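Local coordinates for protein TRAP dicarboxylate transporter-DctP subunit (PDB 4PE3) that probably binds a small organic acid in the periplasm and delivers it to a TRAP-type membrane transporter, at residues 77-80 with 81-84; 134-137 with 138-142; 246-249 with 250-253; 267-270 with 271-275. All blocks are in the same frame, centred on the assembly; numbering follows the deposited sequence. Where two conformers were deposited one is given.

Contact 1 of 4, residues 77-80 with 81-84; sequences YKET and PDAI
Glu79 and Ala83 make the first backbone bond of helix 80-86, and Glu79 holds the N-cap position of this short helix in a family 7 solute-binding protein. Ala83 N donates to Glu79 O over 3.1 Å. The next bond follows directly, Ile84 N to Thr80 O at 2.9 Å. The branched Ile84 covers the Thr80 carbonyl with its longer arm: CG1 comes within 3.2 Å of Thr80 O, and CD1, on the extended arm, stays 3.3 Å from Thr80 O. Pro81 sits in this first turn. Amide groups there have no earlier helical carbonyl to bond, so a residue without an N-H costs nothing, and its ring leaves the chain little freedom to unwind. Ala83 suits its place by being small: its CB rests 3.7 Å from Glu79 O, on a buried side of the turn. The carboxylates of Glu79 and Asp82 lie side by side, their planes 27° apart, but Glu79 was modelled in two positions, so their close approach is doubtful. A second shell fixes the turn. The Pro81 ring packs on Phe99, Arg102 and His92, the last from strand 91-95. Thr80 suits a buried place beside that strand because its short hydroxyl finds a partner there: OG1, held between its own backbone N and carbonyl carbon (chi1 50°), is hydrogen-bonded to His92 ND1.

Contact 2 of 4, residues 134-137 with 138-142; sequences LMNE and LINPY
Asn136 and Asn140 stand one turn apart near the end of helix 131-139, where the chain runs on into a 3-10 turn at 140-142, next to strand 144-150. Backbone bonds come first: Leu138 N to Leu134 O, Ile139 N to Met135 O at 2.8 Å, and finally Asn140 N to Asn136 O at 2.8 Å. The following step fails because Pro141 has no N-H; its CD lies 3.1 Å from Glu137 O instead, and proline suits a place where the helix stops. Among the polar side chains, Asn140 ND2 gives Asn136 OD1 only a weak bond of 3.2 Å, the two amide planes being 32° apart. Their stronger partners belong to the neighbouring strand: Phe146 N donates to Asn136 OD1, and Asn140 ND2 donates to Leu144 O. Short amides can reach that backbone, whereas the extended Glu137 forms a salt bridge with Lys328. Apolar contacts fill the buried side. Met135, a selenomethionine, brings CE to 4.3 Å from Ile139 CG2, while Leu138 turns to Ala105, Phe106 and Met325. Ile139 sets CG1 between its backbone N and carbonyl carbon (chi1 75°), which places CG1 3.3 Å from Met135 O.

Contact 3 of 4, residues 246-249 with 250-253; sequences SMNK and QKWD
Asn248 caps the amino end of helix 249-253, and its side chain reaches Lys251, where strand 243-248 of the mixed sheet gives way to the helix. Its CB lies alongside the aliphatic part of Lys251, 4.2 Å from Lys251 CB. CG is anti to the backbone N (chi1 179°), which swings the amide over the first helical turn. There OD1 accepts from Lys251 N over 2.8 Å, with the N-H in the carbonyl plane and the bond fairly straight at 153°. A water, weakly held by OD1, also donates to Gln250 OE1. At the other branch of the tip, ND2 donates to Ile84 O, the carbonyl of another helix. Asparagine suits this place because one short, flat group accepts from a helix N-H and donates to a neighbour. With an alanine here, Lys251 N would probably lose its capping acceptor and Ile84 O its amide donor, leaving the helix start less firmly tied.

Flanking the cap, Met247, a selenomethionine, and Trp252 occupy the positions of a hydrophobic staple. Met247 SE meets the edge of the six-membered ring, 3.9 Å from Trp252 CE3 and close to the ring plane, a Met-aromatic contact. Met247 CE turns back to 3.8 Å from Lys251 CB. Lys249 NZ straddles the Asp253 carboxylate in a long salt bridge, 3.4 Å from Asp253 OD1. Cap, staple and ion pair thus all join the strand end and Lys249 to the first turn of the helix, with Lys249 NZ held mainly by Gln145 and its charge probably only loosely paired with Asp253.

Contact 4 of 4, residues 267-270 with 271-275; sequences QKIF and QQTQI
Gln271 meets Lys268 side chain to side chain on helix 257-291, the long helix that is a hallmark of TRAP solute-binding proteins. From CB, which covers Gln267 O at 3.4 Å, Gln271 stretches out until its OE1 accepts from Lys268 NZ at 2.8 Å. The lysine can do this because its chain turns about the CB-CG bond (chi2 66°). The next residue, Gln272, supplies a second donor: its NE2 reaches Gln271 OE1 over 2.8 Å in a nearly straight bond (164°). Both donors lie in the carbonyl plane, each on a lone pair, so the oxygen is gripped twice and the amide cannot easily turn. Gln271 NE2 donates to Val149 O and Glu127 OE2, while Lys268 NZ forms a salt bridge with Glu127 OE1. With a leucine in place of Gln271, Lys268 NZ and Gln272 NE2 would probably lose their shared acceptor, and Val149 O a donor.

Thr273 follows. Its OG1 donates to Ile269 O at 2.8 Å from above the carbonyl plane, while Thr273 N donates to the same oxygen from the opposite face at 2.9 Å; a threonine hydroxyl is short enough to bond back onto its own helix. Gln274 runs beside Phe270, pointing the same way, with OE1 3.4 Å from Phe270 CZ and the amide turned 46° from the ring. Its NE2 donates to Asn45 OD1. Glutamine suits the buried place of Gln271: its neutral amide accepts two N-H groups at OE1 and donates at NE2, and the positive charge of Lys268 is probably balanced by Glu127.

Contacts 1, 2 and 3 cluster on one side of the chain's centre, their centres 12 to 14 Å apart, around the sheet in which strand 243-248 lies between strands 91-95 and 144-150. Contact 3 joins the others: Asn248 ND2 lies 2.8 Å from Ile84 O of contact 1, and Ile139 CD1 of contact 2 packs 3.4 Å from Ser246 OG. Contact 4 stands apart on the next helix in the chain, its nearest atoms about 7 Å from contact 3. No substrate is bound; acetate, probably from the crystallisation liquor, lies about 4 Å from the Pro81 side chain and about 3 Å from that of Ile139. A zinc ion lies about 8 Å from the Gln272 side chain.

Contact 1 of 4, residues 77-80 with 81-84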
loop_
_atom_site.group_PDB
_atom_site.type_symbol
_atom_site.label_atom_id
_atom_site.label_comp_id
_atom_site.label_asym_id
_atom_site.label_seq_id
_atom_site.Cartn_x
_atom_site.Cartn_y
_atom_site.Cartn_z
ATOM N N TYR A 77 -8.173 -14.963 5.820
ATOM C CA TYR A 77 -7.364 -13.735 5.798
ATOM C C TYR A 77 -7.955 -12.523 6.556
ATOM O O TYR A 77 -7.209 -11.637 6.975
ATOM C CB TYR A 77 -7.029 -13.344 4.349
ATOM C CG TYR A 77 -8.189 -12.765 3.564
ATOM C CD1 TYR A 77 -9.190 -13.581 3.048
ATOM C CD2 TYR A 77 -8.281 -11.405 3.341
ATOM C CE1 TYR A 77 -10.244 -13.050 2.337
ATOM C CE2 TYR A 77 -9.326 -10.865 2.629
ATOM C CZ TYR A 77 -10.307 -11.689 2.129
ATOM O OH TYR A 77 -11.357 -11.150 1.417
ATOM N N LYS A 78 -9.276 -12.475 6.729
ATOM C CA LYS A 78 -9.899 -11.381 7.454
ATOM C C LYS A 78 -9.957 -11.644 8.949
ATOM O O LYS A 78 -10.312 -10.753 9.723
ATOM C CB LYS A 78 -11.315 -11.120 6.932
ATOM C CG LYS A 78 -11.347 -10.502 5.548
ATOM C CD LYS A 78 -12.502 -9.532 5.413
ATOM C CE LYS A 78 -12.544 -8.889 4.048
ATOM N NZ LYS A 78 -13.913 -8.378 3.750
ATOM N N GLU A 79 -9.584 -12.848 9.365
ATOM C CA GLU A 79 -9.737 -13.233 10.764
ATOM C C GLU A 79 -8.400 -13.439 11.452
ATOM O O GLU A 79 -8.343 -13.953 12.561
ATOM C CB GLU A 79 -10.579 -14.501 10.877
ATOM C CG GLU A 79 -11.985 -14.366 10.303
ATOM C CD GLU A 79 -12.651 -13.042 10.647
ATOM O OE1 GLU A 79 -12.621 -12.640 11.831
ATOM O OE2 GLU A 79 -13.207 -12.403 9.726
ATOM N N THR A 80 -7.313 -13.029 10.809
ATOM C CA THR A 80 -6.026 -13.163 11.462
ATOM C C THR A 80 -5.953 -12.398 12.798
ATOM O O THR A 80 -5.321 -12.891 13.722
ATOM C CB THR A 80 -4.839 -12.840 10.551
ATOM O OG1 THR A 80 -5.039 -11.584 9.888
ATOM C CG2 THR A 80 -4.648 -13.922 9.489
ATOM N N PRO A 81 -6.605 -11.211 12.919
ATOM C CA PRO A 81 -6.489 -10.552 14.230
ATOM C C PRO A 81 -7.056 -11.400 15.355
ATOM O O PRO A 81 -6.442 -11.520 16.412
ATOM C CB PRO A 81 -7.289 -9.243 14.054
ATOM C CG PRO A 81 -7.259 -8.974 12.571
ATOM C CD PRO A 81 -7.311 -10.362 11.939
ATOM N N ASP A 82 -8.226 -11.975 15.131
ATOM C CA ASP A 82 -8.845 -12.864 16.097
ATOM C C ASP A 82 -7.913 -14.038 16.458
ATOM O O ASP A 82 -7.720 -14.387 17.639
ATOM C CB ASP A 82 -10.168 -13.375 15.511
ATOM C CG ASP A 82 -11.182 -12.246 15.279
ATOM O OD1 ASP A 82 -11.159 -11.267 16.051
ATOM O OD2 ASP A 82 -12.001 -12.322 14.333
ATOM N N ALA A 83 -7.334 -14.652 15.431
ATOM C CA ALA A 83 -6.504 -15.835 15.618
ATOM C C ALA A 83 -5.254 -15.501 16.423
ATOM O O ALA A 83 -4.779 -16.312 17.222
ATOM C CB ALA A 83 -6.120 -16.419 14.275
ATOM N N ILE A 84 -4.721 -14.312 16.195
ATOM C CA ILE A 84 -3.538 -13.834 16.899
ATOM C C ILE A 84 -3.828 -13.658 18.385
ATOM O O ILE A 84 -3.097 -14.153 19.236
ATOM C CB ILE A 84 -3.033 -12.510 16.294
ATOM C CG1 ILE A 84 -2.380 -12.785 14.938
ATOM C CG2 ILE A 84 -2.011 -11.847 17.213
ATOM C CD1 ILE A 84 -2.298 -11.548 14.055
#

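Contact 2 of 4, residues 134-137 with 138-142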
loop_
_atom_site.group_PDB
_atom_site.type_symbol
_atom_site.label_atom_id
_atom_site.label_comp_id
_atom_site.label_asym_id
_atom_site.label_seq_id
_atom_site.Cartn_x
_atom_site.Cartn_y
_atom_site.Cartn_z
ATOM N N LEU A 134 -1.011 5.569 15.468
ATOM C CA LEU A 134 -2.359 5.342 14.981
ATOM C C LEU A 134 -2.604 3.833 14.831
ATOM O O LEU A 134 -3.638 3.325 15.250
ATOM C CB LEU A 134 -2.589 6.050 13.639
ATOM C CG LEU A 134 -2.626 7.576 13.603
ATOM C CD1 LEU A 134 -2.679 8.041 12.147
ATOM C CD2 LEU A 134 -3.816 8.054 14.371
HETATM N N MSE A 135 -1.647 3.127 14.238
HETATM C CA MSE A 135 -1.827 1.681 14.017
HETATM C C MSE A 135 -2.003 0.940 15.347
HETATM O O MSE A 135 -2.893 0.111 15.497
HETATM C CB MSE A 135 -0.656 1.098 13.279
HETATM C CG MSE A 135 -0.681 1.388 11.781
HETATM SE SE MSE A 135 -2.269 0.708 10.820
HETATM C CE MSE A 135 -2.002 -1.169 11.205
ATOM N N ASN A 136 -1.209 1.300 16.345
ATOM C CA ASN A 136 -1.385 0.697 17.642
ATOM C C ASN A 136 -2.678 1.106 18.338
ATOM O O ASN A 136 -3.279 0.290 19.016
ATOM C CB ASN A 136 -0.165 0.940 18.523
ATOM C CG ASN A 136 0.959 -0.027 18.182
ATOM O OD1 ASN A 136 0.760 -1.249 18.200
ATOM N ND2 ASN A 136 2.129 0.501 17.857
ATOM N N GLU A 137 -3.131 2.348 18.147
ATOM C CA GLU A 137 -4.419 2.740 18.686
ATOM C C GLU A 137 -5.521 1.932 18.030
ATOM O O GLU A 137 -6.527 1.614 18.664
ATOM C CB GLU A 137 -4.692 4.238 18.471
ATOM C CG GLU A 137 -5.946 4.694 19.228
ATOM C CD GLU A 137 -6.213 6.190 19.155
ATOM O OE1 GLU A 137 -5.386 6.918 18.578
ATOM O OE2 GLU A 137 -7.264 6.623 19.690
ATOM N N LEU A 138 -5.326 1.583 16.753
ATOM C CA LEU A 138 -6.317 0.810 16.039
ATOM C C LEU A 138 -6.302 -0.658 16.416
ATOM O O LEU A 138 -7.353 -1.275 16.500
ATOM C CB LEU A 138 -6.106 0.939 14.523
ATOM C CG LEU A 138 -6.589 2.256 13.926
ATOM C CD1 LEU A 138 -6.141 2.388 12.484
ATOM C CD2 LEU A 138 -8.097 2.340 14.011
ATOM N N ILE A 139 -5.119 -1.221 16.629
ATOM C CA ILE A 139 -5.047 -2.669 16.776
ATOM C C ILE A 139 -4.729 -3.205 18.166
ATOM O O ILE A 139 -4.999 -4.374 18.429
ATOM C CB ILE A 139 -4.151 -3.350 15.694
ATOM C CG1 ILE A 139 -2.654 -3.156 15.943
ATOM C CG2 ILE A 139 -4.520 -2.810 14.317
ATOM C CD1 ILE A 139 -1.755 -3.892 14.956
ATOM N N ASN A 140 -4.246 -2.367 19.084
ATOM C CA ASN A 140 -4.137 -2.786 20.488
ATOM C C ASN A 140 -5.498 -3.235 21.022
ATOM O O ASN A 140 -5.575 -4.200 21.779
ATOM C CB ASN A 140 -3.571 -1.688 21.384
ATOM C CG ASN A 140 -2.099 -1.375 21.147
ATOM O OD1 ASN A 140 -1.601 -0.377 21.677
ATOM N ND2 ASN A 140 -1.401 -2.187 20.351
ATOM N N PRO A 141 -6.587 -2.558 20.641
ATOM C CA PRO A 141 -7.898 -3.018 21.125
ATOM C C PRO A 141 -8.300 -4.415 20.646
ATOM O O PRO A 141 -9.251 -5.000 21.186
ATOM C CB PRO A 141 -8.860 -1.955 20.573
ATOM C CG PRO A 141 -8.032 -0.721 20.485
ATOM C CD PRO A 141 -6.687 -1.223 20.010
ATOM N N TYR A 142 -7.562 -4.947 19.678
ATOM C CA TYR A 142 -7.754 -6.309 19.193
ATOM C C TYR A 142 -6.701 -7.264 19.716
ATOM O O TYR A 142 -6.685 -8.430 19.322
ATOM C CB TYR A 142 -7.771 -6.301 17.666
ATOM C CG TYR A 142 -8.979 -5.578 17.164
ATOM C CD1 TYR A 142 -10.246 -6.051 17.448
ATOM C CD2 TYR A 142 -8.862 -4.405 16.465
ATOM C CE1 TYR A 142 -11.362 -5.390 17.009
ATOM C CE2 TYR A 142 -9.964 -3.733 16.021
ATOM C CZ TYR A 142 -11.215 -4.224 16.294
ATOM O OH TYR A 142 -12.318 -3.540 15.850
#

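Contact 3 of 4, residues 246-249 with 250-253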
loop_
_atom_site.group_PDB
_atom_site.type_symbol
_atom_site.label_atom_id
_atom_site.label_comp_id
_atom_site.label_asym_id
_atom_site.label_seq_id
_atom_site.Cartn_x
_atom_site.Cartn_y
_atom_site.Cartn_z
ATOM N N SER A 246 2.426 -7.335 12.327
ATOM C CA SER A 246 1.877 -7.183 13.674
ATOM C C SER A 246 1.818 -8.539 14.366
ATOM O O SER A 246 1.759 -9.577 13.691
ATOM C CB SER A 246 0.469 -6.622 13.599
ATOM O OG SER A 246 0.458 -5.399 12.879
HETATM N N MSE A 247 1.790 -8.550 15.696
HETATM C CA MSE A 247 1.789 -9.815 16.422
HETATM C C MSE A 247 1.009 -9.696 17.709
HETATM O O MSE A 247 0.583 -8.596 18.118
HETATM C CB MSE A 247 3.217 -10.283 16.691
HETATM C CG MSE A 247 3.960 -9.593 17.818
HETATM SE SE MSE A 247 5.628 -10.517 18.246
HETATM C CE MSE A 247 4.813 -12.072 19.064
ATOM N N ASN A 248 0.832 -10.822 18.363
ATOM C CA ASN A 248 0.125 -10.891 19.613
ATOM C C ASN A 248 0.762 -9.952 20.610
ATOM O O ASN A 248 1.948 -10.016 20.866
ATOM C CB ASN A 248 0.191 -12.320 20.142
ATOM C CG ASN A 248 -0.517 -12.465 21.484
ATOM O OD1 ASN A 248 -0.004 -12.075 22.534
ATOM N ND2 ASN A 248 -1.718 -12.982 21.427
ATOM N N LYS A 249 -0.021 -9.050 21.190
ATOM C CA LYS A 249 0.559 -8.010 22.028
ATOM C C LYS A 249 1.066 -8.526 23.378
ATOM O O LYS A 249 2.113 -8.107 23.848
ATOM C CB LYS A 249 -0.440 -6.904 22.262
ATOM C CG LYS A 249 0.158 -5.742 23.072
ATOM C CD LYS A 249 -0.718 -4.561 23.056
ATOM C CE LYS A 249 -0.191 -3.540 23.996
ATOM N NZ LYS A 249 1.217 -3.180 23.714
ATOM N N GLN A 250 0.373 -9.507 23.954
ATOM C CA GLN A 250 0.860 -10.151 25.179
ATOM C C GLN A 250 2.220 -10.796 24.968
ATOM O O GLN A 250 3.122 -10.655 25.794
ATOM C CB GLN A 250 -0.159 -11.166 25.692
ATOM C CG GLN A 250 -1.326 -10.495 26.386
ATOM C CD GLN A 250 -2.402 -11.464 26.832
ATOM O OE1 GLN A 250 -2.212 -12.677 26.801
ATOM N NE2 GLN A 250 -3.552 -10.926 27.231
ATOM N N LYS A 251 2.401 -11.466 23.830
ATOM C CA LYS A 251 3.674 -12.127 23.579
ATOM C C LYS A 251 4.751 -11.103 23.307
ATOM O O LYS A 251 5.879 -11.247 23.753
ATOM C CB LYS A 251 3.560 -13.148 22.443
ATOM C CG LYS A 251 2.700 -14.353 22.813
ATOM C CD LYS A 251 2.594 -15.373 21.683
ATOM C CE LYS A 251 1.665 -16.518 22.105
ATOM N NZ LYS A 251 2.159 -17.240 23.286
ATOM N N TRP A 252 4.396 -10.057 22.571
ATOM C CA TRP A 252 5.313 -8.959 22.313
ATOM C C TRP A 252 5.769 -8.331 23.629
ATOM O O TRP A 252 6.963 -8.157 23.873
ATOM C CB TRP A 252 4.618 -7.905 21.435
ATOM C CG TRP A 252 5.366 -6.611 21.290
ATOM C CD1 TRP A 252 5.162 -5.448 21.993
ATOM C CD2 TRP A 252 6.438 -6.348 20.385
ATOM N NE1 TRP A 252 6.049 -4.482 21.572
ATOM C CE2 TRP A 252 6.836 -5.010 20.581
ATOM C CE3 TRP A 252 7.102 -7.116 19.426
ATOM C CZ2 TRP A 252 7.875 -4.432 19.861
ATOM C CZ3 TRP A 252 8.124 -6.530 18.701
ATOM C CH2 TRP A 252 8.502 -5.209 18.925
ATOM N N ASP A 253 4.809 -8.002 24.474
ATOM C CA ASP A 253 5.110 -7.340 25.748
ATOM C C ASP A 253 5.967 -8.174 26.715
ATOM O O ASP A 253 6.574 -7.615 27.629
ATOM C CB ASP A 253 3.814 -6.930 26.446
ATOM C CG ASP A 253 3.134 -5.706 25.810
ATOM O OD1 ASP A 253 3.757 -4.951 25.018
ATOM O OD2 ASP A 253 1.946 -5.495 26.137
HETATM O O HOH W 1 -0.933 -14.686 24.633
#

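Contact 4 of 4, residues 267-270 with 271-275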
loop_
_atom_site.group_PDB
_atom_site.type_symbol
_atom_site.label_atom_id
_atom_site.label_comp_id
_atom_site.label_asym_id
_atom_site.label_seq_id
_atom_site.Cartn_x
_atom_site.Cartn_y
_atom_site.Cartn_z
ATOM N N GLN A 267 12.233 -6.345 10.813
ATOM C CA GLN A 267 11.095 -5.859 10.038
ATOM C C GLN A 267 11.519 -4.733 9.114
ATOM O O GLN A 267 11.089 -4.687 7.960
ATOM C CB GLN A 267 9.965 -5.406 10.984
ATOM C CG GLN A 267 8.613 -5.233 10.284
ATOM C CD GLN A 267 8.535 -3.968 9.452
ATOM O OE1 GLN A 267 9.116 -2.946 9.795
ATOM N NE2 GLN A 267 7.834 -4.049 8.337
ATOM N N LYS A 268 12.336 -3.817 9.629
ATOM C CA LYS A 268 12.834 -2.688 8.844
ATOM C C LYS A 268 13.674 -3.198 7.673
ATOM O O LYS A 268 13.604 -2.672 6.561
ATOM C CB LYS A 268 13.671 -1.764 9.725
ATOM C CG LYS A 268 14.202 -0.528 9.038
ATOM C CD LYS A 268 13.069 0.403 8.635
ATOM C CE LYS A 268 13.602 1.651 7.977
ATOM N NZ LYS A 268 12.497 2.519 7.530
ATOM N N ILE A 269 14.469 -4.232 7.916
ATOM C CA ILE A 269 15.285 -4.807 6.852
ATOM C C ILE A 269 14.393 -5.434 5.778
ATOM O O ILE A 269 14.609 -5.227 4.582
ATOM C CB ILE A 269 16.285 -5.839 7.394
ATOM C CG1 ILE A 269 17.346 -5.148 8.239
ATOM C CG2 ILE A 269 16.948 -6.599 6.243
ATOM C CD1 ILE A 269 18.133 -6.125 9.117
ATOM N N PHE A 270 13.382 -6.189 6.193
ATOM C CA PHE A 270 12.415 -6.739 5.258
ATOM C C PHE A 270 11.764 -5.607 4.445
ATOM O O PHE A 270 11.695 -5.667 3.214
ATOM C CB PHE A 270 11.361 -7.579 6.006
ATOM C CG PHE A 270 10.019 -7.635 5.336
ATOM C CD1 PHE A 270 9.868 -8.173 4.064
ATOM C CD2 PHE A 270 8.902 -7.150 5.980
ATOM C CE1 PHE A 270 8.638 -8.217 3.466
ATOM C CE2 PHE A 270 7.663 -7.186 5.377
ATOM C CZ PHE A 270 7.526 -7.704 4.114
ATOM N N GLN A 271 11.301 -4.576 5.154
ATOM C CA GLN A 271 10.633 -3.458 4.508
ATOM C C GLN A 271 11.521 -2.857 3.416
ATOM O O GLN A 271 11.070 -2.633 2.285
ATOM C CB GLN A 271 10.284 -2.419 5.568
ATOM C CG GLN A 271 9.800 -1.085 5.043
ATOM C CD GLN A 271 10.083 0.010 6.024
ATOM O OE1 GLN A 271 11.049 0.739 5.875
ATOM N NE2 GLN A 271 9.272 0.096 7.066
ATOM N N GLN A 272 12.771 -2.578 3.751
ATOM C CA GLN A 272 13.682 -1.925 2.815
ATOM C C GLN A 272 14.060 -2.827 1.641
ATOM O O GLN A 272 14.173 -2.378 0.502
ATOM C CB GLN A 272 14.921 -1.431 3.556
ATOM C CG GLN A 272 14.620 -0.264 4.499
ATOM C CD GLN A 272 14.230 0.982 3.726
ATOM O OE1 GLN A 272 14.987 1.442 2.868
ATOM N NE2 GLN A 272 13.022 1.500 3.976
ATOM N N THR A 273 14.253 -4.109 1.918
ATOM C CA THR A 273 14.585 -5.061 0.861
ATOM C C THR A 273 13.426 -5.154 -0.122
ATOM O O THR A 273 13.637 -5.215 -1.344
ATOM C CB THR A 273 14.890 -6.455 1.443
ATOM O OG1 THR A 273 15.989 -6.340 2.353
ATOM C CG2 THR A 273 15.214 -7.471 0.340
ATOM N N GLN A 274 12.208 -5.190 0.394
ATOM C CA GLN A 274 11.021 -5.236 -0.436
ATOM C C GLN A 274 10.905 -3.967 -1.295
ATOM O O GLN A 274 10.735 -4.043 -2.504
ATOM C CB GLN A 274 9.764 -5.435 0.398
ATOM C CG GLN A 274 8.468 -5.391 -0.400
ATOM C CD GLN A 274 7.298 -5.965 0.359
ATOM O OE1 GLN A 274 7.039 -5.570 1.484
ATOM N NE2 GLN A 274 6.575 -6.893 -0.262
ATOM N N ILE A 275 11.026 -2.797 -0.682
ATOM C CA ILE A 275 10.900 -1.560 -1.444
ATOM C C ILE A 275 11.971 -1.469 -2.517
ATOM O O ILE A 275 11.682 -1.067 -3.634
ATOM C CB ILE A 275 10.880 -0.352 -0.506
ATOM C CG1 ILE A 275 9.485 -0.292 0.125
ATOM C CG2 ILE A 275 11.229 0.934 -1.254
ATOM C CD1 ILE A 275 9.508 0.104 1.520
#